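Local coordinates for protein N-acetyltransferase (Trypanosoma brucei, PDB 3I3G) that probably transfers the acetyl group of acetyl-CoA to D-glucosamine 6-phosphate, an early step in making UDP-N-acetylglucosamine, at residues A[21-26]-A[115-120]. Residues are numbered along the deposited sequence; the frame is centred on the assembly and turned at random. Where two conformers were deposited one is given.
Sequences LELRVL and KALIMD
L23 holds its CG anti to the backbone N (chi1 180°), which carries both methyls off strand 21-25 toward the helical segment 115-120. D120 has the same kind of first torsion (chi1 -174°), and its carboxylate is directed back against the leucine. The two methyls of L23 have separate partners. CD1 meets CD2 of L117 at 3.6 Å, a plain apolar touch between two leucines that meet at a slant. The CA-CB bond of L117 does not aim at the strand, but its branch end reaches across to make this touch. L23 CD2 lies over the flat face of the D120 carboxylate, nearly above CG at 3.9 Å, with CB of D120 equally near. Both carboxylate oxygens lie at almost the same distance from this methyl, as a face-on approach gives, with D120 OD2 at 4.1 Å. That OD2 forms a salt bridge with K67 NZ. The salt bridge probably helps fix the rotation of the carboxylate. A116 is at the margin, with its carbonyl O 4.4 Å from L23 CD2. That same oxygen accepts the helical bond from D120 N. The joint is small, and L23 supplies all of the strand's share.

Strand 21-25 is an edge strand of the mixed sheet within this chain, and it pairs antiparallel with strand 65-71. Helix 113-127 packs on a face of this sheet, as in the GNAT fold. Its segment runs roughly along the strand, the axes 10.5 Å apart at an angle of 30°. F69 of strand 65-71 touches L23, A116 and L117, and L117 continues onto A81 of strand 76-86.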
ATOM      1  N   LEU A  21     -12.792  13.271 -23.445  1.00 22.29           N
ATOM      2  CA  LEU A  21     -12.385  12.456 -22.307  1.00 21.76           C
ATOM      3  C   LEU A  21     -13.090  12.883 -21.055  1.00 21.38           C
ATOM      4  O   LEU A  21     -13.369  14.030 -20.863  1.00 21.32           O
ATOM      5  CB  LEU A  21     -10.904  12.580 -22.049  1.00 21.80           C
ATOM      6  CG  LEU A  21      -9.961  12.019 -23.061  1.00 21.88           C
ATOM      7  CD1 LEU A  21      -8.569  12.427 -22.762  1.00 21.91           C
ATOM      8  CD2 LEU A  21     -10.050  10.564 -23.143  1.00 21.84           C
ATOM      9  N   GLU A  22     -13.301  11.928 -20.189  1.00 20.83           N
ATOM     10  CA  GLU A  22     -13.891  12.217 -18.891  1.00 20.43           C
ATOM     11  C   GLU A  22     -13.132  11.496 -17.787  1.00 19.89           C
ATOM     12  O   GLU A  22     -12.810  10.314 -17.911  1.00 19.72           O
ATOM     13  CB  GLU A  22     -15.367  11.823 -18.865  1.00 20.54           C
ATOM     14  CG  GLU A  22     -15.629  10.367 -19.200  1.00 21.26           C
ATOM     15  CD  GLU A  22     -17.106  10.025 -19.188  1.00 22.26           C
ATOM     16  OE1 GLU A  22     -17.444   8.841 -19.414  1.00 22.44           O
ATOM     17  OE2 GLU A  22     -17.925  10.939 -18.954  1.00 22.79           O
ATOM     18  N   LEU A  23     -12.841  12.221 -16.713  1.00 19.34           N
ATOM     19  CA  LEU A  23     -12.180  11.645 -15.553  1.00 18.82           C
ATOM     20  C   LEU A  23     -13.231  11.245 -14.526  1.00 18.46           C
ATOM     21  O   LEU A  23     -13.976  12.089 -14.033  1.00 18.41           O
ATOM     22  CB  LEU A  23     -11.203  12.650 -14.945  1.00 18.83           C
ATOM     23  CG  LEU A  23     -10.420  12.204 -13.709  1.00 18.90           C
ATOM     24  CD1 LEU A  23      -9.672  10.913 -13.982  1.00 18.88           C
ATOM     25  CD2 LEU A  23      -9.460  13.297 -13.269  1.00 19.07           C
ATOM     26  N   ARG A  24     -13.294   9.955 -14.213  1.00 17.93           N
ATOM     27  CA  ARG A  24     -14.315   9.450 -13.305  1.00 17.57           C
ATOM     28  C   ARG A  24     -13.882   8.168 -12.602  1.00 17.25           C
ATOM     29  O   ARG A  24     -12.820   7.615 -12.889  1.00 17.13           O
ATOM     30  CB  ARG A  24     -15.624   9.211 -14.061  1.00 17.51           C
ATOM     31  CG  ARG A  24     -15.485   8.287 -15.264  1.00 17.47           C
ATOM     32  CD  ARG A  24     -16.840   7.965 -15.876  1.00 17.21           C
ATOM     33  NE  ARG A  24     -16.724   7.099 -17.045  1.00 17.18           N
ATOM     34  CZ  ARG A  24     -16.533   5.784 -16.982  1.00 16.88           C
ATOM     35  NH1 ARG A  24     -16.431   5.182 -15.806  1.00 16.84           N
ATOM     36  NH2 ARG A  24     -16.440   5.071 -18.097  1.00 16.73           N
ATOM     37  N   VAL A  25     -14.713   7.699 -11.677  1.00 17.03           N
ATOM     38  CA  VAL A  25     -14.431   6.467 -10.954  0.50 16.89           C
ATOM     39  C   VAL A  25     -14.674   5.250 -11.840  1.00 16.82           C
ATOM     40  O   VAL A  25     -15.575   5.252 -12.681  1.00 16.75           O
ATOM     41  CB  VAL A  25     -15.297   6.344  -9.686  0.50 16.93           C
ATOM     42  CG1 VAL A  25     -15.072   7.539  -8.774  0.50 16.89           C
ATOM     43  CG2 VAL A  25     -16.766   6.215 -10.059  0.50 16.81           C
ATOM     44  N   LEU A  26     -13.864   4.216 -11.647  1.00 16.71           N
ATOM     45  CA  LEU A  26     -13.998   2.978 -12.401  1.00 16.69           C
ATOM     46  C   LEU A  26     -15.351   2.326 -12.121  1.00 16.70           C
ATOM     47  O   LEU A  26     -15.777   2.245 -10.970  1.00 16.70           O
ATOM     48  CB  LEU A  26     -12.874   2.015 -12.021  1.00 16.72           C
ATOM     49  CG  LEU A  26     -12.895   0.630 -12.666  1.00 16.60           C
ATOM     50  CD1 LEU A  26     -12.548   0.730 -14.138  1.00 16.54           C
ATOM     51  CD2 LEU A  26     -11.929  -0.299 -11.952  1.00 16.59           C
ATOM     52  N   LYS A 115      -0.470  13.324 -15.398  1.00 18.21           N
ATOM     53  CA  LYS A 115      -0.501  14.442 -14.461  1.00 18.11           C
ATOM     54  C   LYS A 115      -1.892  14.625 -13.861  1.00 17.89           C
ATOM     55  O   LYS A 115      -2.041  14.776 -12.649  1.00 17.88           O
ATOM     56  CB  LYS A 115      -0.056  15.729 -15.157  1.00 18.27           C
ATOM     57  CG  LYS A 115      -0.202  16.984 -14.310  1.00 18.94           C
ATOM     58  CD  LYS A 115       0.421  18.186 -15.006  1.00 19.97           C
ATOM     59  CE  LYS A 115       0.230  19.460 -14.200  1.00 20.64           C
ATOM     60  NZ  LYS A 115       1.320  19.662 -13.206  1.00 21.56           N
ATOM     61  N   ALA A 116      -2.908  14.610 -14.718  1.00 17.55           N
ATOM     62  CA  ALA A 116      -4.284  14.805 -14.273  1.00 17.32           C
ATOM     63  C   ALA A 116      -4.699  13.737 -13.264  1.00 17.19           C
ATOM     64  O   ALA A 116      -5.295  14.042 -12.232  1.00 17.10           O
ATOM     65  CB  ALA A 116      -5.230  14.811 -15.465  1.00 17.32           C
ATOM     66  N   LEU A 117      -4.383  12.484 -13.573  1.00 17.05           N
ATOM     67  CA  LEU A 117      -4.715  11.371 -12.688  1.00 16.99           C
ATOM     68  C   LEU A 117      -4.047  11.518 -11.325  1.00 17.02           C
ATOM     69  O   LEU A 117      -4.703  11.421 -10.288  1.00 16.94           O
ATOM     70  CB  LEU A 117      -4.320  10.039 -13.331  1.00 16.95           C
ATOM     71  CG  LEU A 117      -5.238   9.533 -14.447  1.00 16.78           C
ATOM     72  CD1 LEU A 117      -4.575   8.411 -15.233  1.00 16.79           C
ATOM     73  CD2 LEU A 117      -6.569   9.078 -13.875  1.00 16.89           C
ATOM     74  N   ILE A 118      -2.738  11.753 -11.330  1.00 17.11           N
ATOM     75  CA  ILE A 118      -1.982  11.889 -10.087  1.00 17.28           C
ATOM     76  C   ILE A 118      -2.495  13.048  -9.233  1.00 17.46           C
ATOM     77  O   ILE A 118      -2.717  12.894  -8.033  1.00 17.40           O
ATOM     78  CB  ILE A 118      -0.478  12.073 -10.355  1.00 17.23           C
ATOM     79  CG1 ILE A 118       0.087  10.846 -11.076  1.00 17.19           C
ATOM     80  CG2 ILE A 118       0.268  12.318  -9.053  1.00 17.24           C
ATOM     81  CD1 ILE A 118      -0.082   9.547 -10.309  1.00 17.13           C
ATOM     82  N   MET A 119      -2.677  14.208  -9.856  1.00 17.70           N
ATOM     83  CA  MET A 119      -3.181  15.379  -9.147  1.00 18.08           C
ATOM     84  C   MET A 119      -4.541  15.094  -8.522  1.00 17.96           C
ATOM     85  O   MET A 119      -4.799  15.465  -7.378  1.00 17.92           O
ATOM     86  CB  MET A 119      -3.272  16.583 -10.088  1.00 18.34           C
ATOM     87  CG  MET A 119      -1.925  17.116 -10.549  1.00 19.49           C
ATOM     88  SD  MET A 119      -0.908  17.724  -9.187  1.00 23.00           S
ATOM     89  CE  MET A 119      -0.471  16.191  -8.371  1.00 22.21           C
ATOM     90  N   ASP A 120      -5.407  14.426  -9.279  1.00 17.91           N
ATOM     91  CA  ASP A 120      -6.731  14.063  -8.790  1.00 17.97           C
ATOM     92  C   ASP A 120      -6.628  13.242  -7.509  1.00 17.99           C
ATOM     93  O   ASP A 120      -7.294  13.536  -6.518  1.00 17.96           O
ATOM     94  CB  ASP A 120      -7.497  13.273  -9.853  1.00 17.97           C
ATOM     95  CG  ASP A 120      -8.933  12.992  -9.450  1.00 18.02           C
ATOM     96  OD1 ASP A 120      -9.668  13.954  -9.147  1.00 18.08           O
ATOM     97  OD2 ASP A 120      -9.330  11.808  -9.446  1.00 18.30           O
TER